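Local coordinates for 2-C-methyl-D-erythritol 2,4-cyclodiphosphate synthase (Thermus thermophilus, PDB 1IV3), which converts 4-diphosphocytidyl-2-C-methyl-D-erythritol 2-phosphate into 2-C-methyl-D-erythritol 2,4-cyclodiphosphate with release of CMP, in the non-mevalonate pathway to isoprenoids, at the interface of chains A and B. Sequence-based numbering; all coordinates share one arbitrary frame. Chains: chain A/B, 2-C-methyl-D-erythritol 2,4-cyclodiphosphate synthase.

The interface of chains A and B. Residues chain A 95, 97, 128-130, 147; chain B 3-6, 50.
A:Ser95 meets B:Ser50 and B:Tyr5 through its hydroxyl, the polar centre of this patch between two subunits of the homotrimer. Its OG, anti to the backbone N (chi1 -178°), points away from its own strand and reaches the OG of B:Ser50 at 2.6 Å, a short hydrogen bond joining two side-chain tips. The same A:Ser95 OG accepts a hydrogen bond from the backbone N-H of B:Tyr5, N to OG 2.9 Å, clearly bent at the hydrogen (137°). B:Ser50 OG also lies 3.0 Å from the carbonyl O of A:Gly128, to which it can donate; if it does, the hydroxyl of A:Ser95 would be the donor in the serine pair, giving a directed chain from B:Tyr5 N to A:Gly128 O. A water extends this network. It sits 2.7 Å from the carbonyl O of B:Tyr5 and also hydrogen-bonds B:Ser50 OG and A:Thr130 OG1, tying the backbone of one subunit to a side chain of the other.

Apolar side chains flank the serines. The phenol ring of B:Tyr5 is touched by two valines from opposite sides of its plane. A:Val147 puts CG2 over one face, near the CB end, 4.0 Å from B:Tyr5 CD1. A:Val97 approaches obliquely from the other side, beside the CD2 and CE2 atoms, its CG2 3.5 Å from B:Tyr5 CD2. The second methyl of A:Val147, CG1, anti to its backbone N (chi1 -172°), turns instead to B:Ile3, meeting the terminal CD1 at 3.7 Å with the side chains crossing at about a right angle.

Chain A contributes strands 91-99, 127-132 and 141-150, from which alternate residues (A:Ser95, A:Val97, A:Thr130, A:Val147) turn towards the neighbour, while A:Leu129 turns its side chain back into its own subunit; chain B answers with the start of strand 3-14 and the C-terminal residue of helix 39-50.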
loop_
_atom_site.group_PDB
_atom_site.type_symbol
_atom_site.label_atom_id
_atom_site.label_comp_id
_atom_site.label_asym_id
_atom_site.label_seq_id
_atom_site.Cartn_x
_atom_site.Cartn_y
_atom_site.Cartn_z
ATOM N N SER A 95 -5.479 -4.068 -9.031
ATOM C CA SER A 95 -4.659 -5.028 -8.312
ATOM C C SER A 95 -4.861 -4.770 -6.833
ATOM O O SER A 95 -4.617 -3.636 -6.411
ATOM C CB SER A 95 -3.180 -4.866 -8.685
ATOM O OG SER A 95 -2.415 -5.849 -7.992
ATOM N N VAL A 97 -5.041 -6.316 -2.508
ATOM C CA VAL A 97 -4.769 -7.330 -1.501
ATOM C C VAL A 97 -5.836 -7.253 -0.413
ATOM O O VAL A 97 -6.119 -6.173 0.105
ATOM C CB VAL A 97 -3.411 -7.109 -0.818
ATOM C CG1 VAL A 97 -3.079 -8.206 0.170
ATOM C CG2 VAL A 97 -2.311 -7.014 -1.884
ATOM N N GLY A 128 -6.136 -8.355 -10.434
ATOM C CA GLY A 128 -5.080 -8.978 -9.645
ATOM C C GLY A 128 -5.499 -9.027 -8.183
ATOM O O GLY A 128 -5.291 -8.056 -7.475
ATOM N N LEU A 129 -6.101 -10.126 -7.758
ATOM C CA LEU A 129 -6.597 -10.267 -6.399
ATOM C C LEU A 129 -5.681 -11.211 -5.634
ATOM O O LEU A 129 -5.490 -12.338 -6.110
ATOM C CB LEU A 129 -8.036 -10.789 -6.464
ATOM C CG LEU A 129 -8.668 -11.172 -5.123
ATOM C CD1 LEU A 129 -8.674 -10.009 -4.143
ATOM C CD2 LEU A 129 -10.103 -11.680 -5.338
ATOM N N THR A 130 -5.087 -10.791 -4.515
ATOM C CA THR A 130 -4.305 -11.739 -3.718
ATOM C C THR A 130 -4.829 -11.708 -2.285
ATOM O O THR A 130 -5.402 -10.695 -1.876
ATOM C CB THR A 130 -2.797 -11.420 -3.696
ATOM O OG1 THR A 130 -2.604 -10.095 -3.171
ATOM C CG2 THR A 130 -2.231 -11.417 -5.103
ATOM N N VAL A 147 -4.651 -0.784 -5.990
ATOM C CA VAL A 147 -4.135 0.180 -6.981
ATOM C C VAL A 147 -4.933 -0.006 -8.263
ATOM O O VAL A 147 -5.193 -1.151 -8.683
ATOM C CB VAL A 147 -2.635 -0.010 -7.263
ATOM C CG1 VAL A 147 -2.049 1.075 -8.134
ATOM C CG2 VAL A 147 -1.850 -0.031 -5.950
ATOM N N ILE B 3 0.404 -3.229 -13.941
ATOM C CA ILE B 3 0.819 -2.923 -12.578
ATOM C C ILE B 3 0.409 -4.103 -11.706
ATOM O O ILE B 3 -0.568 -4.794 -11.992
ATOM C CB ILE B 3 0.188 -1.620 -12.069
ATOM C CG1 ILE B 3 0.863 -1.032 -10.834
ATOM C CG2 ILE B 3 -1.318 -1.792 -11.807
ATOM C CD1 ILE B 3 0.617 0.460 -10.696
ATOM N N GLY B 4 1.176 -4.348 -10.656
ATOM C CA GLY B 4 0.783 -5.348 -9.664
ATOM C C GLY B 4 1.149 -4.806 -8.278
ATOM O O GLY B 4 2.098 -4.034 -8.112
ATOM N N TYR B 5 0.379 -5.231 -7.287
ATOM C CA TYR B 5 0.514 -4.797 -5.906
ATOM C C TYR B 5 0.528 -6.018 -4.999
ATOM O O TYR B 5 -0.362 -6.872 -5.127
ATOM C CB TYR B 5 -0.665 -3.870 -5.540
ATOM C CG TYR B 5 -0.536 -3.374 -4.108
ATOM C CD1 TYR B 5 0.427 -2.433 -3.774
ATOM C CD2 TYR B 5 -1.365 -3.843 -3.107
ATOM C CE1 TYR B 5 0.562 -1.974 -2.475
ATOM C CE2 TYR B 5 -1.241 -3.400 -1.798
ATOM C CZ TYR B 5 -0.270 -2.469 -1.503
ATOM O OH TYR B 5 -0.128 -1.995 -0.218
ATOM N N GLY B 6 1.496 -6.148 -4.101
ATOM C CA GLY B 6 1.573 -7.324 -3.238
ATOM C C GLY B 6 1.939 -6.917 -1.815
ATOM O O GLY B 6 2.586 -5.899 -1.576
ATOM N N SER B 50 0.081 -10.916 -9.390
ATOM C CA SER B 50 -1.151 -10.123 -9.447
ATOM C C SER B 50 -1.294 -9.358 -10.751
ATOM O O SER B 50 -2.396 -9.148 -11.263
ATOM C CB SER B 50 -1.123 -9.143 -8.266
ATOM O OG SER B 50 -2.369 -8.472 -8.152
HETATM O O HOH W 1 -2.744 -8.168 -5.340
#